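Local coordinates for protein aspartyl-tRNA synthetase 2 (Thermus thermophilus, PDB 1N9W) that attaches L-aspartate, activated with ATP as aspartyl-adenylate, to both tRNA(Asp) and tRNA(Asn), acting as a homodimeric non-discriminating class II synthetase, at residues B[11-22]-B[54-65]; B[230-241]-B[388-397]. All coordinates share one frame; numbering follows the deposited sequence.

Interaction 1. Residues B[11-22]-B[54-65]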
# COMPACT_ATOMS: atom_id res chain seq x y z
N HIS B 11 24.16 22.70 9.71
CA HIS B 11 25.39 22.21 10.31
C HIS B 11 26.64 22.93 9.85
O HIS B 11 27.74 22.42 10.01
CB HIS B 11 25.53 20.71 10.01
CG HIS B 11 24.45 19.88 10.62
ND1 HIS B 11 24.62 19.17 11.79
CD2 HIS B 11 23.16 19.68 10.25
CE1 HIS B 11 23.49 18.56 12.10
NE2 HIS B 11 22.59 18.85 11.18
N VAL B 12 26.47 24.12 9.30
CA VAL B 12 27.60 24.91 8.83
C VAL B 12 28.57 25.15 9.99
O VAL B 12 28.16 25.58 11.07
CB VAL B 12 27.11 26.25 8.26
CG1 VAL B 12 28.27 27.04 7.68
CG2 VAL B 12 26.06 25.99 7.19
N GLY B 13 29.85 24.86 9.78
CA GLY B 13 30.84 25.05 10.82
C GLY B 13 31.09 23.82 11.68
O GLY B 13 32.03 23.77 12.47
N GLN B 14 30.25 22.80 11.51
CA GLN B 14 30.41 21.58 12.29
C GLN B 14 30.96 20.42 11.48
O GLN B 14 31.06 20.49 10.25
CB GLN B 14 29.08 21.19 12.91
CG GLN B 14 28.52 22.26 13.82
CD GLN B 14 27.06 22.05 14.16
OE1 GLN B 14 26.68 21.02 14.70
NE2 GLN B 14 26.23 23.03 13.83
N GLU B 15 31.33 19.36 12.18
CA GLU B 15 31.84 18.16 11.55
C GLU B 15 30.64 17.24 11.41
O GLU B 15 29.91 17.02 12.38
CB GLU B 15 32.89 17.50 12.45
CG GLU B 15 33.98 16.75 11.69
CD GLU B 15 35.20 17.62 11.42
OE1 GLU B 15 36.01 17.84 12.35
OE2 GLU B 15 35.34 18.11 10.27
N VAL B 16 30.40 16.73 10.20
CA VAL B 16 29.28 15.83 9.98
C VAL B 16 29.74 14.56 9.28
O VAL B 16 30.88 14.45 8.80
CB VAL B 16 28.16 16.50 9.12
CG1 VAL B 16 27.74 17.82 9.74
CG2 VAL B 16 28.63 16.70 7.69
N GLU B 17 28.85 13.57 9.23
CA GLU B 17 29.16 12.31 8.57
C GLU B 17 28.15 12.12 7.45
O GLU B 17 26.95 12.28 7.65
CB GLU B 17 29.06 11.15 9.55
CG GLU B 17 29.62 9.85 8.99
CD GLU B 17 29.67 8.72 10.00
OE1 GLU B 17 28.64 8.03 10.17
OE2 GLU B 17 30.75 8.54 10.62
N LEU B 18 28.63 11.81 6.25
CA LEU B 18 27.74 11.61 5.11
C LEU B 18 27.84 10.16 4.63
O LEU B 18 28.87 9.51 4.80
CB LEU B 18 28.15 12.54 3.96
CG LEU B 18 28.21 14.07 4.23
CD1 LEU B 18 29.06 14.73 3.18
CD2 LEU B 18 26.80 14.64 4.24
N LEU B 19 26.75 9.65 4.06
CA LEU B 19 26.71 8.30 3.49
C LEU B 19 26.04 8.51 2.14
O LEU B 19 25.02 9.20 2.06
CB LEU B 19 25.89 7.34 4.35
CG LEU B 19 26.43 7.06 5.76
CD1 LEU B 19 25.45 6.17 6.53
CD2 LEU B 19 27.80 6.41 5.66
N GLY B 20 26.61 7.94 1.08
CA GLY B 20 26.02 8.09 -0.24
C GLY B 20 26.85 7.45 -1.33
O GLY B 20 27.65 6.56 -1.06
N PHE B 21 26.65 7.89 -2.57
CA PHE B 21 27.39 7.35 -3.71
C PHE B 21 28.14 8.44 -4.44
O PHE B 21 27.65 9.57 -4.56
CB PHE B 21 26.45 6.68 -4.71
CG PHE B 21 25.63 5.57 -4.12
CD1 PHE B 21 24.45 5.84 -3.44
CD2 PHE B 21 26.06 4.25 -4.23
CE1 PHE B 21 23.70 4.82 -2.89
CE2 PHE B 21 25.32 3.22 -3.67
CZ PHE B 21 24.14 3.49 -3.00
N LEU B 22 29.31 8.11 -4.96
CA LEU B 22 30.11 9.08 -5.70
C LEU B 22 29.44 9.42 -7.05
O LEU B 22 29.52 8.65 -8.00
CB LEU B 22 31.51 8.51 -5.92
CG LEU B 22 32.57 9.37 -6.62
CD1 LEU B 22 32.78 10.69 -5.88
CD2 LEU B 22 33.87 8.57 -6.68
N LEU B 54 36.03 4.56 -8.41
CA LEU B 54 35.22 4.93 -9.58
C LEU B 54 33.87 5.53 -9.20
O LEU B 54 33.43 5.42 -8.05
CB LEU B 54 34.98 3.69 -10.47
CG LEU B 54 36.16 3.16 -11.31
CD1 LEU B 54 35.81 1.80 -11.97
CD2 LEU B 54 36.51 4.20 -12.38
N PRO B 55 33.21 6.20 -10.16
CA PRO B 55 31.90 6.79 -9.89
C PRO B 55 30.93 5.67 -9.51
O PRO B 55 31.09 4.52 -9.95
CB PRO B 55 31.53 7.44 -11.22
CG PRO B 55 32.86 7.82 -11.79
CD PRO B 55 33.73 6.63 -11.47
N GLU B 56 29.93 6.01 -8.70
CA GLU B 56 28.91 5.10 -8.20
C GLU B 56 29.41 4.18 -7.09
O GLU B 56 28.77 3.18 -6.76
CB GLU B 56 28.29 4.27 -9.34
CG GLU B 56 27.29 5.06 -10.21
CD GLU B 56 26.31 5.90 -9.40
OE1 GLU B 56 25.72 5.39 -8.42
OE2 GLU B 56 26.11 7.09 -9.75
N SER B 57 30.57 4.49 -6.51
CA SER B 57 31.07 3.70 -5.40
C SER B 57 30.30 4.21 -4.18
O SER B 57 29.94 5.39 -4.12
CB SER B 57 32.58 3.93 -5.18
OG SER B 57 33.36 3.16 -6.08
N ALA B 58 30.02 3.32 -3.23
CA ALA B 58 29.31 3.72 -2.02
C ALA B 58 30.37 4.26 -1.07
O ALA B 58 31.41 3.63 -0.86
CB ALA B 58 28.59 2.53 -1.40
N LEU B 59 30.11 5.43 -0.50
CA LEU B 59 31.08 6.07 0.39
C LEU B 59 30.55 6.57 1.72
O LEU B 59 29.35 6.78 1.92
CB LEU B 59 31.70 7.28 -0.30
CG LEU B 59 32.25 7.25 -1.71
CD1 LEU B 59 32.64 8.67 -2.07
CD2 LEU B 59 33.43 6.31 -1.81
N ARG B 60 31.48 6.81 2.62
CA ARG B 60 31.19 7.40 3.90
C ARG B 60 32.17 8.56 3.95
O ARG B 60 33.35 8.38 3.64
CB ARG B 60 31.46 6.41 5.04
CG ARG B 60 31.42 7.05 6.40
CD ARG B 60 31.45 6.01 7.50
NE ARG B 60 31.94 6.59 8.73
CZ ARG B 60 33.22 6.88 8.96
NH1 ARG B 60 34.15 6.62 8.05
NH2 ARG B 60 33.57 7.47 10.10
N VAL B 61 31.68 9.75 4.29
CA VAL B 61 32.53 10.93 4.38
C VAL B 61 32.35 11.67 5.70
O VAL B 61 31.23 11.95 6.13
CB VAL B 61 32.26 11.96 3.25
CG1 VAL B 61 33.06 13.25 3.52
CG2 VAL B 61 32.63 11.38 1.87
N ARG B 62 33.48 11.97 6.33
CA ARG B 62 33.48 12.72 7.59
C ARG B 62 34.18 14.04 7.31
O ARG B 62 35.30 14.05 6.80
CB ARG B 62 34.23 11.93 8.68
CG ARG B 62 34.45 12.72 9.97
CD ARG B 62 35.05 11.83 11.06
NE ARG B 62 36.40 11.34 10.75
CZ ARG B 62 37.53 12.00 11.01
NH1 ARG B 62 37.49 13.19 11.59
NH2 ARG B 62 38.69 11.46 10.69
N GLY B 63 33.53 15.15 7.63
CA GLY B 63 34.15 16.43 7.37
C GLY B 63 33.42 17.67 7.85
O GLY B 63 32.32 17.59 8.41
N LEU B 64 34.04 18.82 7.60
CA LEU B 64 33.53 20.13 8.01
C LEU B 64 32.63 20.80 6.98
O LEU B 64 33.00 20.94 5.81
CB LEU B 64 34.72 21.06 8.31
CG LEU B 64 34.42 22.49 8.76
CD1 LEU B 64 33.92 22.46 10.20
CD2 LEU B 64 35.68 23.35 8.64
N VAL B 65 31.44 21.21 7.41
CA VAL B 65 30.49 21.90 6.53
C VAL B 65 30.93 23.35 6.39
O VAL B 65 31.00 24.10 7.37
CB VAL B 65 29.05 21.84 7.10
CG1 VAL B 65 28.06 22.52 6.13
CG2 VAL B 65 28.64 20.38 7.33
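R60 and E17 join two antiparallel strands, 15-22 and 58-65, through a salt bridge on the same face of the sheet as L19 and R62. R60 leaves its strand with CG anti to the backbone N (chi1 169°) and stays extended as far as NE, which lays the chain over strand 15-22. Its CB and CG each lie 3.7 Å from L19 CD2, so the aliphatic part of the arginine packs on the leucine while its charged end goes on to the carboxylate. CD then passes the E17 carboxylate, and NE reaches E17 OE2 at 3.0 Å while NH2 meets the same oxygen at 3.1 Å. Both hydrogen bonds are bent and weak, and the carboxylate and guanidinium planes stand 72° apart, so one oxygen sits at the guanidinium edge instead of forming a flat two-oxygen pair. NH1 has a second carboxylate, that of E83.

The backbones pair regularly beneath: V16 with G63, L18 with V61 and G20 with L59 are hydrogen-bonded pairs, V61 O taking the L18 N-H at 2.6 Å. On the other face L18 and V61 bring their CB atoms together, beta-branched V61 suiting an extended, buried strand. At one end V65 wedges CG2 against V16 CG1 at 3.6 Å, beside the type II turn 11-14; there G13, with a positive phi that favours glycine, donates to V65 O. At the other end the type II turn 54-57 closes on L22, whose O accepts from E56 N.

This pairing builds part of the OB-fold beta-barrel of the tRNA-binding domain. L18 and V61 face strands 31-38, 41-47 and 75-79 across its interior, whereas F21 meets F223 of the second subunit edge-to-face.

Interaction 2. Residues B[230-241]-B[388-397]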
# COMPACT_ATOMS: atom_id res chain seq x y z
N LEU B 230 -19.28 9.91 -6.14
CA LEU B 230 -17.96 9.42 -6.53
C LEU B 230 -17.08 10.56 -7.06
O LEU B 230 -15.91 10.68 -6.67
CB LEU B 230 -18.10 8.34 -7.61
CG LEU B 230 -19.14 7.25 -7.33
CD1 LEU B 230 -19.15 6.25 -8.47
CD2 LEU B 230 -18.81 6.56 -6.02
N MET B 231 -17.65 11.40 -7.93
CA MET B 231 -16.90 12.52 -8.50
C MET B 231 -16.47 13.52 -7.42
O MET B 231 -15.32 13.96 -7.41
CB MET B 231 -17.73 13.22 -9.60
CG MET B 231 -17.57 12.58 -10.99
SD MET B 231 -18.59 13.27 -12.36
CE MET B 231 -19.99 12.13 -12.34
N ARG B 232 -17.38 13.87 -6.52
CA ARG B 232 -17.04 14.79 -5.44
C ARG B 232 -15.97 14.17 -4.54
O ARG B 232 -15.09 14.87 -4.05
CB ARG B 232 -18.29 15.13 -4.63
CG ARG B 232 -19.16 16.22 -5.26
CD ARG B 232 -20.64 15.92 -5.11
NE ARG B 232 -20.98 15.54 -3.74
CZ ARG B 232 -22.12 14.95 -3.40
NH1 ARG B 232 -23.03 14.67 -4.33
NH2 ARG B 232 -22.35 14.63 -2.13
N LEU B 233 -16.03 12.86 -4.34
CA LEU B 233 -15.06 12.16 -3.52
C LEU B 233 -13.68 12.21 -4.18
O LEU B 233 -12.69 12.57 -3.54
CB LEU B 233 -15.46 10.70 -3.31
CG LEU B 233 -14.35 9.80 -2.72
CD1 LEU B 233 -14.15 10.13 -1.26
CD2 LEU B 233 -14.73 8.33 -2.88
N GLU B 234 -13.62 11.85 -5.45
CA GLU B 234 -12.36 11.85 -6.17
C GLU B 234 -11.68 13.21 -6.19
O GLU B 234 -10.44 13.30 -6.15
CB GLU B 234 -12.56 11.35 -7.60
CG GLU B 234 -11.33 11.55 -8.46
CD GLU B 234 -11.30 10.66 -9.69
OE1 GLU B 234 -12.38 10.36 -10.24
OE2 GLU B 234 -10.18 10.29 -10.10
N GLU B 235 -12.47 14.27 -6.24
CA GLU B 235 -11.94 15.64 -6.25
C GLU B 235 -11.20 15.93 -4.96
O GLU B 235 -10.09 16.46 -4.97
CB GLU B 235 -13.08 16.66 -6.42
CG GLU B 235 -13.44 16.96 -7.88
CD GLU B 235 -14.59 17.97 -8.01
OE1 GLU B 235 -14.56 19.01 -7.31
OE2 GLU B 235 -15.49 17.74 -8.82
N ALA B 236 -11.84 15.59 -3.85
CA ALA B 236 -11.25 15.82 -2.53
C ALA B 236 -10.03 14.91 -2.37
O ALA B 236 -9.00 15.32 -1.84
CB ALA B 236 -12.28 15.55 -1.44
N LEU B 237 -10.16 13.67 -2.85
CA LEU B 237 -9.09 12.69 -2.80
C LEU B 237 -7.86 13.22 -3.52
O LEU B 237 -6.75 13.22 -2.97
CB LEU B 237 -9.55 11.38 -3.46
CG LEU B 237 -8.52 10.25 -3.66
CD1 LEU B 237 -8.06 9.72 -2.32
CD2 LEU B 237 -9.16 9.14 -4.49
N LEU B 238 -8.05 13.70 -4.75
CA LEU B 238 -6.96 14.25 -5.55
C LEU B 238 -6.29 15.44 -4.90
O LEU B 238 -5.06 15.56 -4.94
CB LEU B 238 -7.47 14.66 -6.93
CG LEU B 238 -7.71 13.52 -7.91
CD1 LEU B 238 -8.65 13.97 -9.01
CD2 LEU B 238 -6.38 13.05 -8.47
N ALA B 239 -7.09 16.32 -4.32
CA ALA B 239 -6.55 17.51 -3.66
C ALA B 239 -5.59 17.08 -2.56
O ALA B 239 -4.52 17.67 -2.39
CB ALA B 239 -7.70 18.35 -3.07
N GLU B 240 -5.98 16.06 -1.81
CA GLU B 240 -5.14 15.55 -0.74
C GLU B 240 -3.84 14.96 -1.32
O GLU B 240 -2.75 15.30 -0.88
CB GLU B 240 -5.90 14.47 0.03
CG GLU B 240 -5.11 13.81 1.16
CD GLU B 240 -5.57 14.27 2.53
OE1 GLU B 240 -6.73 14.72 2.64
OE2 GLU B 240 -4.78 14.17 3.50
N MET B 241 -3.99 14.10 -2.32
CA MET B 241 -2.85 13.45 -2.96
C MET B 241 -1.79 14.48 -3.40
O MET B 241 -0.61 14.35 -3.06
CB MET B 241 -3.34 12.60 -4.14
CG MET B 241 -4.15 11.38 -3.71
SD MET B 241 -5.11 10.65 -5.08
CE MET B 241 -3.81 9.88 -5.91
N GLY B 388 -20.90 2.42 -5.92
CA GLY B 388 -20.14 2.77 -7.10
C GLY B 388 -18.67 2.88 -6.77
O GLY B 388 -18.27 2.72 -5.62
N GLY B 389 -17.85 3.16 -7.77
CA GLY B 389 -16.43 3.28 -7.54
C GLY B 389 -15.68 3.75 -8.77
O GLY B 389 -16.28 4.03 -9.81
N PHE B 390 -14.37 3.83 -8.64
CA PHE B 390 -13.52 4.27 -9.73
C PHE B 390 -12.08 3.85 -9.45
O PHE B 390 -11.74 3.44 -8.34
CB PHE B 390 -13.63 5.79 -9.88
CG PHE B 390 -13.15 6.58 -8.68
CD1 PHE B 390 -11.83 6.99 -8.59
CD2 PHE B 390 -14.03 6.94 -7.66
CE1 PHE B 390 -11.38 7.75 -7.52
CE2 PHE B 390 -13.59 7.70 -6.57
CZ PHE B 390 -12.26 8.11 -6.50
N ALA B 391 -11.24 3.95 -10.48
CA ALA B 391 -9.84 3.58 -10.36
C ALA B 391 -8.99 4.69 -10.92
O ALA B 391 -9.38 5.35 -11.88
CB ALA B 391 -9.59 2.28 -11.11
N ILE B 392 -7.82 4.89 -10.33
CA ILE B 392 -6.91 5.93 -10.79
C ILE B 392 -5.62 5.32 -11.32
O ILE B 392 -4.97 4.53 -10.64
CB ILE B 392 -6.56 6.90 -9.64
CG1 ILE B 392 -7.84 7.55 -9.11
CG2 ILE B 392 -5.58 7.95 -10.12
CD1 ILE B 392 -7.60 8.61 -8.06
N GLY B 393 -5.27 5.69 -12.55
CA GLY B 393 -4.04 5.20 -13.15
C GLY B 393 -2.90 5.95 -12.51
O GLY B 393 -2.56 7.05 -12.94
N ALA B 394 -2.32 5.36 -11.47
CA ALA B 394 -1.22 5.98 -10.73
C ALA B 394 -0.12 6.57 -11.62
O ALA B 394 0.20 7.74 -11.50
CB ALA B 394 -0.62 4.97 -9.74
N GLU B 395 0.44 5.76 -12.52
CA GLU B 395 1.51 6.26 -13.38
C GLU B 395 1.11 7.39 -14.31
O GLU B 395 1.89 8.31 -14.53
CB GLU B 395 2.12 5.13 -14.22
CG GLU B 395 3.04 4.22 -13.45
CD GLU B 395 2.32 3.04 -12.86
OE1 GLU B 395 1.32 3.25 -12.15
OE2 GLU B 395 2.74 1.89 -13.13
N ARG B 396 -0.09 7.33 -14.87
CA ARG B 396 -0.54 8.38 -15.79
C ARG B 396 -0.67 9.70 -15.05
O ARG B 396 -0.27 10.75 -15.56
CB ARG B 396 -1.89 8.03 -16.40
CG ARG B 396 -1.80 6.99 -17.46
CD ARG B 396 -3.16 6.74 -18.06
NE ARG B 396 -3.05 5.86 -19.21
CZ ARG B 396 -4.07 5.43 -19.94
NH1 ARG B 396 -5.32 5.79 -19.63
NH2 ARG B 396 -3.85 4.63 -20.97
N LEU B 397 -1.25 9.64 -13.86
CA LEU B 397 -1.41 10.83 -13.06
C LEU B 397 -0.04 11.44 -12.81
O LEU B 397 0.18 12.63 -13.06
CB LEU B 397 -2.06 10.48 -11.73
CG LEU B 397 -2.15 11.58 -10.67
CD1 LEU B 397 -2.82 12.82 -11.24
CD2 LEU B 397 -2.93 11.03 -9.49
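F390 fills the centre of this contact, its ring lying under helix 230-241 with E234 stacked over one face. The E234 carboxylate is only 18° from parallel to the ring, with OE1 3.8 Å above its plane and displaced toward the rim, while E234 CB presses on F390 CZ at 3.4 Å. L237 CD2 and L233 CD2 come in at the ring's edge, 3.8 Å from CZ and 3.9 Å from CE2 respectively. With chi1 at 63°, F390 CG sits between the backbone N and the carbonyl carbon, and from there the ring reaches the helix.

Next along the strand, I392 meets L237 tip to tip through CD1 and CD2, and I392 CG1 and CD1 also touch E234 OE2, the two side chains coming from opposite directions. Where the chain turns into the helix starting at A394, L397 takes over, its CD2 3.9 Å from M241 CE and close to L238. At the other end L230 CD1 lies 3.4 Å from G389 N, and glycine suits position 388 because it leaves the place beside its CA to the leucine methyls.

What positions E234 lies outside: OE2 is hydrogen-bonded to T347 OG1, but OE1 is buried without a partner in the model.

The strand ends in G393, the N-cap of a helix whose first residues A394, E395 and R396 form, with G393, part of the predicted ATP-binding site. Strand 387-393 lies between strands 215-222 and 344-351 in the antiparallel core of the class II catalytic sheet; helix 227-248 packs across it, also touching strand 336-341 and helix 119-141.

The two contacts belong to different domains and share no element; their centres lie about 41 Å apart and their nearest atoms about 23 Å. Interaction 1 pairs neighbouring strands of the OB-fold barrel, partly open to solvent, and relies on main-chain hydrogen bonds plus a charged outer face, with one patch against the second subunit. Interaction 2 is buried near the centre of the chain and joins a helix to the catalytic sheet mainly through side-chain packing, without a hydrogen bond or salt bridge between its segments. Charge follows place: E17 is answered by arginine, whereas buried E234 stacks on a ring beside the predicted substrate sites.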